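Local coordinates for protein N-acetylglucosaminidase (Paenibacillus barengoltzii, PDB 6INX) that probably hydrolyses glycosidic bonds next to N-acetylglucosamine in glycans, as a family 18 glycoside hydrolase, at residues Thr28-Ala33 and Pro61-Leu66; Leu67-Trp72 and Val106-Glu111; Ala89-Ala94 and Arg135-Ala140; Ile156-Asp161 and Val180-Tyr185. All blocks are in the same frame, centred on the assembly; numbering follows the deposited sequence.

Contact 1: residues Thr28-Ala33 and Pro61-Leu66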
loop_
_atom_site.group_PDB
_atom_site.type_symbol
_atom_site.label_atom_id
_atom_site.label_comp_id
_atom_site.label_asym_id
_atom_site.label_seq_id
_atom_site.Cartn_x
_atom_site.Cartn_y
_atom_site.Cartn_z
ATOM N N THR A 28 -31.992 -8.342 -0.908
ATOM C CA THR A 28 -32.702 -7.152 -0.460
ATOM C C THR A 28 -32.522 -5.985 -1.412
ATOM O O THR A 28 -33.412 -5.134 -1.515
ATOM C CB THR A 28 -32.260 -6.740 0.951
ATOM O OG1 THR A 28 -30.886 -6.330 0.939
ATOM C CG2 THR A 28 -32.415 -7.899 1.923
ATOM N N HIS A 29 -31.407 -5.955 -2.140
ATOM C CA HIS A 29 -31.097 -4.867 -3.052
ATOM C C HIS A 29 -30.450 -5.428 -4.309
ATOM O O HIS A 29 -29.691 -6.398 -4.257
ATOM C CB HIS A 29 -30.084 -3.891 -2.429
ATOM C CG HIS A 29 -30.619 -3.111 -1.272
ATOM N ND1 HIS A 29 -30.865 -3.682 -0.043
ATOM C CD2 HIS A 29 -30.964 -1.807 -1.162
ATOM C CE1 HIS A 29 -31.326 -2.757 0.782
ATOM N NE2 HIS A 29 -31.400 -1.614 0.127
ATOM N N ILE A 30 -30.744 -4.796 -5.436
ATOM C CA ILE A 30 -29.997 -5.001 -6.669
ATOM C C ILE A 30 -29.407 -3.660 -7.068
ATOM O O ILE A 30 -30.104 -2.643 -7.034
ATOM C CB ILE A 30 -30.897 -5.546 -7.790
ATOM C CG1 ILE A 30 -31.228 -7.016 -7.541
ATOM C CG2 ILE A 30 -30.230 -5.373 -9.152
ATOM C CD1 ILE A 30 -32.310 -7.532 -8.473
ATOM N N ASN A 31 -28.116 -3.654 -7.425
ATOM C CA ASN A 31 -27.437 -2.485 -7.984
ATOM C C ASN A 31 -27.232 -2.736 -9.476
ATOM O O ASN A 31 -26.469 -3.630 -9.861
ATOM C CB ASN A 31 -26.078 -2.276 -7.323
ATOM C CG ASN A 31 -26.163 -2.130 -5.818
ATOM O OD1 ASN A 31 -25.345 -2.704 -5.086
ATOM N ND2 ASN A 31 -27.124 -1.354 -5.345
ATOM N N ILE A 32 -27.908 -1.958 -10.319
ATOM C CA ILE A 32 -27.834 -2.184 -11.760
ATOM C C ILE A 32 -26.603 -1.478 -12.318
ATOM O O ILE A 32 -26.474 -0.260 -12.196
ATOM C CB ILE A 32 -29.103 -1.679 -12.455
ATOM C CG1 ILE A 32 -30.332 -2.416 -11.941
ATOM C CG2 ILE A 32 -28.979 -1.890 -13.958
ATOM C CD1 ILE A 32 -31.614 -1.915 -12.584
ATOM N N ALA A 33 -25.726 -2.230 -12.982
ATOM C CA ALA A 33 -24.461 -1.703 -13.496
ATOM C C ALA A 33 -24.515 -1.607 -15.019
ATOM O O ALA A 33 -24.770 -2.617 -15.686
ATOM C CB ALA A 33 -23.332 -2.651 -13.091
ATOM N N PRO A 61 -41.670 -7.853 -3.667
ATOM C CA PRO A 61 -42.023 -6.459 -3.361
ATOM C C PRO A 61 -41.152 -5.808 -2.297
ATOM O O PRO A 61 -41.235 -4.584 -2.134
ATOM C CB PRO A 61 -43.491 -6.551 -2.917
ATOM C CG PRO A 61 -43.974 -7.862 -3.472
ATOM C CD PRO A 61 -42.794 -8.776 -3.431
ATOM N N ASP A 62 -40.331 -6.572 -1.576
ATOM C CA ASP A 62 -39.412 -6.023 -0.590
ATOM C C ASP A 62 -38.071 -5.618 -1.194
ATOM O O ASP A 62 -37.222 -5.074 -0.479
ATOM C CB ASP A 62 -39.181 -7.035 0.537
ATOM C CG ASP A 62 -40.415 -7.243 1.399
ATOM O OD1 ASP A 62 -41.306 -6.368 1.387
ATOM O OD2 ASP A 62 -40.491 -8.279 2.089
ATOM N N LEU A 63 -37.865 -5.874 -2.481
ATOM C CA LEU A 63 -36.583 -5.625 -3.128
ATOM C C LEU A 63 -36.426 -4.145 -3.445
ATOM O O LEU A 63 -37.356 -3.513 -3.957
ATOM C CB LEU A 63 -36.520 -6.439 -4.419
ATOM C CG LEU A 63 -35.292 -6.334 -5.315
ATOM C CD1 LEU A 63 -34.089 -6.931 -4.606
ATOM C CD2 LEU A 63 -35.558 -7.052 -6.627
ATOM N N THR A 64 -35.247 -3.593 -3.146
ATOM C CA THR A 64 -34.894 -2.225 -3.512
ATOM C C THR A 64 -33.951 -2.276 -4.712
ATOM O O THR A 64 -32.933 -2.974 -4.672
ATOM C CB THR A 64 -34.208 -1.526 -2.329
ATOM O OG1 THR A 64 -35.095 -1.487 -1.203
ATOM C CG2 THR A 64 -33.790 -0.100 -2.676
ATOM N N ILE A 65 -34.293 -1.553 -5.775
ATOM C CA ILE A 65 -33.547 -1.596 -7.031
ATOM C C ILE A 65 -32.881 -0.247 -7.241
ATOM O O ILE A 65 -33.558 0.770 -7.438
ATOM C CB ILE A 65 -34.443 -1.966 -8.223
ATOM C CG1 ILE A 65 -35.138 -3.304 -7.971
ATOM C CG2 ILE A 65 -33.627 -2.035 -9.515
ATOM C CD1 ILE A 65 -36.010 -3.750 -9.131
ATOM N N LEU A 66 -31.549 -0.233 -7.219
ATOM C CA LEU A 66 -30.775 0.986 -7.408
ATOM C C LEU A 66 -30.095 0.982 -8.772
ATOM O O LEU A 66 -29.719 -0.071 -9.304
ATOM C CB LEU A 66 -29.697 1.114 -6.325
ATOM C CG LEU A 66 -30.210 0.967 -4.887
ATOM C CD1 LEU A 66 -29.050 1.002 -3.897
ATOM C CD2 LEU A 66 -31.242 2.040 -4.570
HETATM O O HOH W 1 -34.983 -3.747 0.278
#
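His29 lays its imidazole alongside Thr64, the two side chains pointing the same way into the interior of the TIM barrel, whose neighbouring parallel strands 29-38 and 64-70 meet here. Its CD2 comes within 3.5 Å of Thr64 CB and meets it obliquely. CG lies beside the backbone N (chi1 -68°), near Thr28, and chi2 of 72° turns the ND1 edge to Thr28 OG1, which lies in the ring plane 2.8 Å from His29 ND1; Val7 holds that hydroxyl as well. Next on this face, Asn31 ND2 rests 3.4 Å from Leu66 CD1, while its OD1 is engaged by Gln181 across the barrel. On the other face the contacts between the strands are aliphatic: Ile30 CD1 touches Leu63 CD2, and Ile32 CD1 touches Ile65 CG2 at 3.7 Å, beneath helix 53-59. An alanine in place of His29 would probably leave Thr28 OG1 without its imidazole partner, Thr64 without its ring neighbour, and Trp153 and Phe179 without the ring they meet edge-to-face. Four backbone bonds fix the pairing, among them Leu66 N to Ile30 O at 2.8 Å. Where the strands begin, one water donates to Thr28 O and Asp62 O and accepts from Thr64 OG1, 2.7 Å away.

Contact 2: residues Leu67-Trp72 and Val106-Glu111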
loop_
_atom_site.group_PDB
_atom_site.type_symbol
_atom_site.label_atom_id
_atom_site.label_comp_id
_atom_site.label_asym_id
_atom_site.label_seq_id
_atom_site.Cartn_x
_atom_site.Cartn_y
_atom_site.Cartn_z
ATOM N N LEU A 67 -29.936 2.170 -9.342
ATOM C CA LEU A 67 -29.110 2.323 -10.532
ATOM C C LEU A 67 -27.710 2.706 -10.079
ATOM O O LEU A 67 -27.530 3.758 -9.453
ATOM C CB LEU A 67 -29.669 3.422 -11.432
ATOM C CG LEU A 67 -28.785 3.772 -12.638
ATOM C CD1 LEU A 67 -28.713 2.627 -13.656
ATOM C CD2 LEU A 67 -29.296 5.054 -13.305
ATOM N N SER A 68 -26.727 1.860 -10.372
ATOM C CA SER A 68 -25.350 2.205 -10.061
ATOM C C SER A 68 -24.788 3.037 -11.200
ATOM O O SER A 68 -24.958 2.691 -12.371
ATOM C CB SER A 68 -24.504 0.953 -9.859
ATOM O OG SER A 68 -23.199 1.300 -9.423
ATOM N N VAL A 69 -24.125 4.136 -10.864
ATOM C CA VAL A 69 -23.639 5.097 -11.849
ATOM C C VAL A 69 -22.131 5.159 -11.715
ATOM O O VAL A 69 -21.620 5.522 -10.653
ATOM C CB VAL A 69 -24.256 6.482 -11.615
ATOM C CG1 VAL A 69 -23.677 7.497 -12.602
ATOM C CG2 VAL A 69 -25.777 6.420 -11.759
ATOM N N GLY A 70 -21.422 4.824 -12.791
ATOM C CA GLY A 70 -19.976 4.914 -12.779
ATOM C C GLY A 70 -19.315 3.584 -13.044
ATOM O O GLY A 70 -19.566 2.960 -14.079
ATOM N N GLY A 71 -18.473 3.137 -12.113
ATOM C CA GLY A 71 -17.649 1.963 -12.311
ATOM C C GLY A 71 -16.231 2.352 -12.683
ATOM O O GLY A 71 -15.923 3.509 -12.976
ATOM N N TRP A 72 -15.347 1.353 -12.671
ATOM C CA TRP A 72 -13.943 1.618 -12.962
ATOM C C TRP A 72 -13.775 2.153 -14.378
ATOM O O TRP A 72 -14.251 1.551 -15.345
ATOM C CB TRP A 72 -13.115 0.345 -12.792
ATOM C CG TRP A 72 -11.642 0.578 -13.001
ATOM C CD1 TRP A 72 -10.902 0.251 -14.104
ATOM C CD2 TRP A 72 -10.744 1.207 -12.091
ATOM N NE1 TRP A 72 -9.592 0.630 -13.923
ATOM C CE2 TRP A 72 -9.469 1.223 -12.695
ATOM C CE3 TRP A 72 -10.891 1.756 -10.818
ATOM C CZ2 TRP A 72 -8.347 1.765 -12.064
ATOM C CZ3 TRP A 72 -9.779 2.302 -10.193
ATOM C CH2 TRP A 72 -8.523 2.302 -10.818
ATOM N N VAL A 106 -30.273 5.686 -6.439
ATOM C CA VAL A 106 -29.013 5.730 -7.167
ATOM C C VAL A 106 -27.885 5.308 -6.241
ATOM O O VAL A 106 -27.824 5.732 -5.080
ATOM C CB VAL A 106 -28.749 7.142 -7.733
ATOM C CG1 VAL A 106 -27.335 7.261 -8.312
ATOM C CG2 VAL A 106 -29.789 7.480 -8.782
ATOM N N ASP A 107 -26.997 4.477 -6.757
ATOM C CA ASP A 107 -25.751 4.117 -6.092
ATOM C C ASP A 107 -24.628 4.771 -6.892
ATOM O O ASP A 107 -24.389 4.395 -8.042
ATOM C CB ASP A 107 -25.590 2.596 -6.080
ATOM C CG ASP A 107 -24.204 2.163 -5.634
ATOM O OD1 ASP A 107 -23.800 2.550 -4.517
ATOM O OD2 ASP A 107 -23.531 1.447 -6.404
ATOM N N LEU A 108 -23.923 5.727 -6.298
ATOM C CA LEU A 108 -22.856 6.419 -7.012
ATOM C C LEU A 108 -21.542 5.667 -6.852
ATOM O O LEU A 108 -21.093 5.425 -5.727
ATOM C CB LEU A 108 -22.688 7.840 -6.484
ATOM C CG LEU A 108 -22.169 8.809 -7.543
ATOM C CD1 LEU A 108 -23.277 9.144 -8.530
ATOM C CD2 LEU A 108 -21.632 10.070 -6.886
ATOM N N ASP A 109 -20.916 5.325 -7.986
ATOM C CA ASP A 109 -19.686 4.537 -7.994
ATOM C C ASP A 109 -18.575 5.308 -8.707
ATOM O O ASP A 109 -18.057 4.863 -9.735
ATOM C CB ASP A 109 -19.964 3.199 -8.693
ATOM C CG ASP A 109 -18.836 2.216 -8.558
ATOM O OD1 ASP A 109 -17.938 2.447 -7.726
ATOM O OD2 ASP A 109 -18.858 1.196 -9.281
ATOM N N TRP A 110 -18.222 6.474 -8.181
ATOM C CA TRP A 110 -17.100 7.269 -8.671
ATOM C C TRP A 110 -15.812 6.688 -8.092
ATOM O O TRP A 110 -15.642 6.624 -6.873
ATOM C CB TRP A 110 -17.317 8.709 -8.196
ATOM C CG TRP A 110 -16.222 9.722 -8.470
ATOM C CD1 TRP A 110 -15.040 9.531 -9.135
ATOM C CD2 TRP A 110 -16.238 11.095 -8.077
ATOM N NE1 TRP A 110 -14.318 10.706 -9.170
ATOM C CE2 TRP A 110 -15.033 11.682 -8.527
ATOM C CE3 TRP A 110 -17.161 11.893 -7.397
ATOM C CZ2 TRP A 110 -14.731 13.020 -8.312
ATOM C CZ3 TRP A 110 -16.867 13.226 -7.202
ATOM C CH2 TRP A 110 -15.650 13.775 -7.638
ATOM N N GLU A 111 -14.910 6.244 -8.962
ATOM C CA GLU A 111 -13.707 5.547 -8.515
ATOM C C GLU A 111 -12.479 6.319 -8.983
ATOM O O GLU A 111 -11.951 6.030 -10.056
ATOM C CB GLU A 111 -13.727 4.102 -9.055
ATOM C CG GLU A 111 -14.959 3.328 -8.570
ATOM C CD GLU A 111 -14.972 1.858 -8.982
ATOM O OE1 GLU A 111 -13.936 1.335 -9.419
ATOM O OE2 GLU A 111 -16.042 1.220 -8.855
HETATM O O HOH W 2 -15.634 6.088 -11.893
HETATM O O HOH W 3 -13.052 5.177 -12.451
#
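Ser68 OG donates to Asp107 OD2 at 3.0 Å, reaching the carboxylate on its anti side and 25° out of its plane. Strands 64-70 and 105-109 are tightest here, with Val69 N bonded to Asp107 O at 2.8 Å and Asp109 N to Val69 O. On the opposite face Val69 CG2 packs against Val106 CG1 at 3.9 Å, crossing it obliquely, and Leu108 CD1 comes up to Val69 CB. Asp107 is also hydrogen-bonded to Tyr10 OH through OD2 and to Thr155 OG1 through OD1; an alanine here would probably leave the hydroxyls of Ser68, Tyr10 and Thr155 without the carboxylate that ties them together inside the barrel. Gly70 has backbone angles that suit no other residue well, and a methyl group on it would run into Asp109 O. Gly71 N makes the last direct backbone bond, to Asp109 O; beyond it the strands part, and a water 3.0 Å from Glu111 N links it to Gly71 O. The exposed Trp72 offers the edge of its indole, with CE3 3.4 Å from Glu111 OE1 and the ring and carboxylate planes 48° apart. Asp107, Asp109 and Glu111 belong to the DxxDxDxE motif of family 18 (here DGVDLDWE), beside an SxGG sequence. Asp109 OD1 lies 2.5 Å from Glu111 OE2, which suggests that the two acids are coupled, as in relatives whose catalytic glutamate ends this motif.

Contact 3: residues Ala89-Ala94 and Arg135-Ala140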
loop_
_atom_site.group_PDB
_atom_site.type_symbol
_atom_site.label_atom_id
_atom_site.label_comp_id
_atom_site.label_asym_id
_atom_site.label_seq_id
_atom_site.Cartn_x
_atom_site.Cartn_y
_atom_site.Cartn_z
ATOM N N ALA A 89 -27.057 19.360 -12.098
ATOM C CA ALA A 89 -27.389 18.513 -13.242
ATOM C C ALA A 89 -27.392 17.040 -12.857
ATOM O O ALA A 89 -28.277 16.288 -13.279
ATOM C CB ALA A 89 -26.413 18.774 -14.390
ATOM N N MET A 90 -26.405 16.611 -12.064
ATOM C CA MET A 90 -26.382 15.232 -11.597
ATOM C C MET A 90 -27.615 14.928 -10.763
ATOM O O MET A 90 -28.215 13.855 -10.898
ATOM C CB MET A 90 -25.134 14.980 -10.753
ATOM C CG MET A 90 -23.846 14.892 -11.567
ATOM S SD MET A 90 -23.757 13.434 -12.619
ATOM C CE MET A 90 -23.393 12.162 -11.406
ATOM N N ALA A 91 -27.986 15.851 -9.878
ATOM C CA ALA A 91 -29.156 15.644 -9.036
ATOM C C ALA A 91 -30.420 15.557 -9.877
ATOM O O ALA A 91 -31.264 14.679 -9.665
ATOM C CB ALA A 91 -29.256 16.787 -8.033
ATOM N N GLU A 92 -30.567 16.475 -10.844
ATOM C CA GLU A 92 -31.733 16.424 -11.720
ATOM C C GLU A 92 -31.801 15.110 -12.488
ATOM O O GLU A 92 -32.888 14.550 -12.681
ATOM C CB GLU A 92 -31.709 17.611 -12.691
ATOM C CG GLU A 92 -31.897 18.943 -12.003
ATOM C CD GLU A 92 -31.452 20.112 -12.860
ATOM O OE1 GLU A 92 -31.172 19.895 -14.046
ATOM O OE2 GLU A 92 -31.362 21.240 -12.343
ATOM N N SER A 93 -30.651 14.609 -12.951
ATOM C CA SER A 93 -30.654 13.391 -13.751
ATOM C C SER A 93 -30.918 12.159 -12.896
ATOM O O SER A 93 -31.430 11.152 -13.401
ATOM C CB SER A 93 -29.339 13.273 -14.526
ATOM O OG SER A 93 -28.240 13.059 -13.652
ATOM N N ALA A 94 -30.585 12.218 -11.605
ATOM C CA ALA A 94 -30.963 11.134 -10.705
ATOM C C ALA A 94 -32.470 11.095 -10.536
ATOM O O ALA A 94 -33.080 10.016 -10.543
ATOM C CB ALA A 94 -30.281 11.322 -9.349
ATOM N N ARG A 135 -24.734 15.761 -1.267
ATOM C CA ARG A 135 -25.751 16.563 -0.592
ATOM C C ARG A 135 -26.802 17.037 -1.587
ATOM O O ARG A 135 -28.008 16.932 -1.339
ATOM C CB ARG A 135 -25.094 17.762 0.094
ATOM C CG ARG A 135 -26.098 18.657 0.822
ATOM C CD ARG A 135 -25.476 19.928 1.390
ATOM N NE ARG A 135 -24.216 19.680 2.074
ATOM C CZ ARG A 135 -23.593 20.576 2.832
ATOM N NH1 ARG A 135 -24.125 21.780 3.002
ATOM N NH2 ARG A 135 -22.442 20.269 3.416
ATOM N N THR A 136 -26.355 17.533 -2.746
ATOM C CA THR A 136 -27.285 18.059 -3.741
ATOM C C THR A 136 -28.146 16.948 -4.329
ATOM O O THR A 136 -29.349 17.128 -4.559
ATOM C CB THR A 136 -26.478 18.739 -4.850
ATOM O OG1 THR A 136 -25.682 19.779 -4.274
ATOM C CG2 THR A 136 -27.388 19.338 -5.906
ATOM N N MET A 137 -27.548 15.784 -4.574
ATOM C CA MET A 137 -28.311 14.662 -5.098
ATOM C C MET A 137 -29.324 14.159 -4.075
ATOM O O MET A 137 -30.467 13.843 -4.430
ATOM C CB MET A 137 -27.352 13.544 -5.500
ATOM C CG MET A 137 -26.460 13.882 -6.708
ATOM S SD MET A 137 -25.409 12.493 -7.216
ATOM C CE MET A 137 -26.705 11.293 -7.585
ATOM N N ARG A 138 -28.920 14.074 -2.806
ATOM C CA ARG A 138 -29.855 13.674 -1.757
ATOM C C ARG A 138 -31.001 14.669 -1.631
ATOM O O ARG A 138 -32.160 14.270 -1.494
ATOM C CB ARG A 138 -29.113 13.515 -0.428
ATOM C CG ARG A 138 -30.036 13.439 0.793
ATOM C CD ARG A 138 -31.049 12.314 0.678
ATOM N NE ARG A 138 -30.421 11.030 0.915
ATOM C CZ ARG A 138 -31.010 9.853 0.724
ATOM N NH1 ARG A 138 -32.255 9.786 0.275
ATOM N NH2 ARG A 138 -30.335 8.741 0.973
ATOM N N GLU A 139 -30.695 15.964 -1.696
ATOM C CA GLU A 139 -31.752 16.970 -1.626
ATOM C C GLU A 139 -32.772 16.786 -2.740
ATOM O O GLU A 139 -33.985 16.843 -2.496
ATOM C CB GLU A 139 -31.135 18.368 -1.664
ATOM C CG GLU A 139 -30.502 18.754 -0.337
ATOM C CD GLU A 139 -29.564 19.941 -0.441
ATOM O OE1 GLU A 139 -29.245 20.366 -1.570
ATOM O OE2 GLU A 139 -29.130 20.447 0.614
ATOM N N ALA A 140 -32.303 16.543 -3.969
ATOM C CA ALA A 140 -33.215 16.405 -5.102
ATOM C C ALA A 140 -34.028 15.125 -5.004
ATOM O O ALA A 140 -35.234 15.122 -5.285
ATOM C CB ALA A 140 -32.428 16.427 -6.416
#
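Ala91 pushes its methyl group straight at the helix opposite, where CB sits 3.5 Å from Thr136 O and 3.6 Å from Ala140 CB. Thr136 turns its CG2 methyl to the same spot, anti to its own backbone N, while its OG1 turns back to Leu132 O of its own helix. Met137 lies along one flank of Ala91: CG passes 4.0 Å from Ala91 CA, the chain runs extended through chi2, then bends at chi3 (60°) to carry CE to 4.0 Å from Ala94 CB. On the way its SD passes Met90 CB at 4.3 Å. The small residues let the segments 89-94 and 135-140 approach to 8.2 Å between axes, running in roughly the same direction and crossing at -35°. These are adjacent outer helices of the TIM barrel, helix 84-100 preceding strand 105-109 and helix 126-148 following it, so that the two lie side by side with that strand beneath them. The side chain of Met137 also touches Leu154 of strand 153-159, and Met90 reaches Phe77 and Ala80 of helix 77-81. Within the first helix, Met90 O receives both Ala94 N and Ser93 OG from the same face of its plane, the hydroxyl at 2.9 Å; Ser93 OG in turn meets Ile42 N.

Contact 4: residues Ile156-Asp161 and Val180-Tyr185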
loop_
_atom_site.group_PDB
_atom_site.type_symbol
_atom_site.label_atom_id
_atom_site.label_comp_id
_atom_site.label_asym_id
_atom_site.label_seq_id
_atom_site.Cartn_x
_atom_site.Cartn_y
_atom_site.Cartn_z
ATOM N N ILE A 156 -23.328 4.844 -1.969
ATOM C CA ILE A 156 -22.094 4.897 -2.739
ATOM C C ILE A 156 -21.398 3.554 -2.624
ATOM O O ILE A 156 -21.630 2.779 -1.697
ATOM C CB ILE A 156 -21.117 6.016 -2.304
ATOM C CG1 ILE A 156 -20.584 5.750 -0.885
ATOM C CG2 ILE A 156 -21.761 7.396 -2.465
ATOM C CD1 ILE A 156 -19.481 6.713 -0.451
ATOM N N ALA A 157 -20.538 3.285 -3.599
ATOM C CA ALA A 157 -19.516 2.261 -3.461
ATOM C C ALA A 157 -18.193 2.972 -3.238
ATOM O O ALA A 157 -17.821 3.864 -4.017
ATOM C CB ALA A 157 -19.425 1.413 -4.729
ATOM N N ALA A 158 -17.486 2.584 -2.184
ATOM C CA ALA A 158 -16.279 3.266 -1.752
ATOM C C ALA A 158 -15.070 2.351 -1.857
ATOM O O ALA A 158 -15.171 1.143 -1.627
ATOM C CB ALA A 158 -16.429 3.728 -0.300
ATOM N N GLY A 159 -13.926 2.941 -2.199
ATOM C CA GLY A 159 -12.672 2.219 -2.122
ATOM C C GLY A 159 -12.327 1.841 -0.696
ATOM O O GLY A 159 -12.695 2.525 0.256
ATOM N N ALA A 160 -11.572 0.756 -0.545
ATOM C CA ALA A 160 -11.456 0.136 0.768
ATOM C C ALA A 160 -10.310 0.668 1.621
ATOM O O ALA A 160 -10.366 0.545 2.847
ATOM C CB ALA A 160 -11.268 -1.375 0.619
ATOM N N ASP A 161 -9.291 1.260 1.029
ATOM C CA ASP A 161 -8.034 1.508 1.721
ATOM C C ASP A 161 -7.904 2.986 2.092
ATOM O O ASP A 161 -8.781 3.818 1.810
ATOM C CB ASP A 161 -6.864 1.027 0.855
ATOM C CG ASP A 161 -5.679 0.512 1.672
ATOM O OD1 ASP A 161 -5.555 0.853 2.865
ATOM O OD2 ASP A 161 -4.856 -0.224 1.086
ATOM N N VAL A 180 -23.140 2.848 2.999
ATOM C CA VAL A 180 -21.871 2.929 2.286
ATOM C C VAL A 180 -21.435 1.503 1.987
ATOM O O VAL A 180 -21.239 0.706 2.911
ATOM C CB VAL A 180 -20.806 3.632 3.142
ATOM C CG1 VAL A 180 -19.449 3.663 2.412
ATOM C CG2 VAL A 180 -21.264 5.024 3.537
ATOM N N GLN A 181 -21.257 1.177 0.709
ATOM C CA GLN A 181 -20.773 -0.146 0.323
ATOM C C GLN A 181 -19.260 -0.088 0.191
ATOM O O GLN A 181 -18.736 0.598 -0.691
ATOM C CB GLN A 181 -21.405 -0.570 -0.992
ATOM C CG GLN A 181 -22.910 -0.599 -0.938
ATOM C CD GLN A 181 -23.502 -0.823 -2.293
ATOM O OE1 GLN A 181 -23.437 0.054 -3.159
ATOM N NE2 GLN A 181 -24.070 -2.003 -2.505
ATOM N N LEU A 182 -18.554 -0.804 1.055
ATOM C CA LEU A 182 -17.103 -0.857 0.975
ATOM C C LEU A 182 -16.712 -1.924 -0.034
ATOM O O LEU A 182 -17.043 -3.107 0.130
ATOM C CB LEU A 182 -16.475 -1.154 2.337
ATOM C CG LEU A 182 -16.855 -0.239 3.490
ATOM C CD1 LEU A 182 -16.069 -0.652 4.734
ATOM C CD2 LEU A 182 -16.594 1.203 3.099
ATOM N N MET A 183 -15.999 -1.511 -1.074
ATOM C CA MET A 183 -15.569 -2.447 -2.109
ATOM C C MET A 183 -14.345 -3.201 -1.589
ATOM O O MET A 183 -13.201 -2.953 -1.982
ATOM C CB MET A 183 -15.281 -1.706 -3.406
ATOM C CG MET A 183 -16.564 -1.269 -4.128
ATOM S SD MET A 183 -16.250 -0.476 -5.714
ATOM C CE MET A 183 -15.481 1.015 -5.113
ATOM N N THR A 184 -14.612 -4.135 -0.668
ATOM C CA THR A 184 -13.557 -4.965 -0.073
ATOM C C THR A 184 -13.220 -6.146 -0.993
ATOM O O THR A 184 -13.279 -7.324 -0.628
ATOM C CB THR A 184 -13.905 -5.387 1.354
ATOM O OG1 THR A 184 -15.164 -6.076 1.375
ATOM C CG2 THR A 184 -13.973 -4.177 2.277
ATOM N N TYR A 185 -12.858 -5.784 -2.221
ATOM C CA TYR A 185 -12.384 -6.693 -3.250
ATOM C C TYR A 185 -11.485 -5.877 -4.166
ATOM O O TYR A 185 -11.468 -4.643 -4.103
ATOM C CB TYR A 185 -13.526 -7.412 -3.998
ATOM C CG TYR A 185 -14.711 -6.575 -4.426
ATOM C CD1 TYR A 185 -14.608 -5.658 -5.456
ATOM C CD2 TYR A 185 -15.949 -6.724 -3.805
ATOM C CE1 TYR A 185 -15.704 -4.906 -5.861
ATOM C CE2 TYR A 185 -17.058 -5.982 -4.215
ATOM C CZ TYR A 185 -16.917 -5.071 -5.233
ATOM O OH TYR A 185 -17.996 -4.320 -5.654
HETATM O O HOH W 4 -11.733 -0.914 -2.990
#
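Val180 CG1 is shared by two neighbours across the strand pair: Ile156 CG1 and Ala158 CB, each 4.1 Å away. Ile156 carries CG1 in the crowded position between its backbone N and carbonyl carbon (chi1 66°), which lays it alongside the valine, the two pointing the same way. Leu182 CD2 adds itself to the Ala158 methyl, and Phe220 of helix 213-222 packs on both. On the other face Met183 is bent at chi3: its SD lies 3.8 Å from Ala157 CB, and CE curls over to within 3.5 Å of Ala158 O. Between the two faces three near-straight backbone bonds join the strands, such as Met183 N to Ala158 O at 2.8 Å. Gln181, extended beyond CG, runs beside Ile156 O into the barrel, where its NE2 is held by Asn31 OD1. Farther on the strands separate, and Ala160 CB lies 3.6 Å from Met183 O. A water fills in there, accepting from Ala160 N and donating to Met183 O at 2.7 Å. Met183 and Thr184 each centre an inverse gamma turn, and one face of the Tyr185 ring lies against Met183 CA. This is the C-terminal end of a TIM-barrel strand carrying the MxYD sequence of family 18, whose tyrosine lines the substrate site in relatives.

How the contacts relate
All four contacts are mostly buried, but contacts 1, 2 and 4 are strand pairs of one barrel wall, whereas contact 3 joins two helices of the outer layer, its centre about 22 Å from the chain centre. Strand 64-70 serves both contact 1 and contact 2, and Leu108 O bonds Ala157 N to bring contact 4 on next. Inside the barrel, Asn31 of contact 1 and Asp107 of contact 2 both approach Gln181 of contact 4, giving a polar interior. Contact 3 has no hydrogen bond between its helices; its Ala94 and Met137 rest on Val106 of contact 2. Water bridges appear near strand ends in contacts 1, 2 and 4, and contact 2 alone gathers acid side chains there.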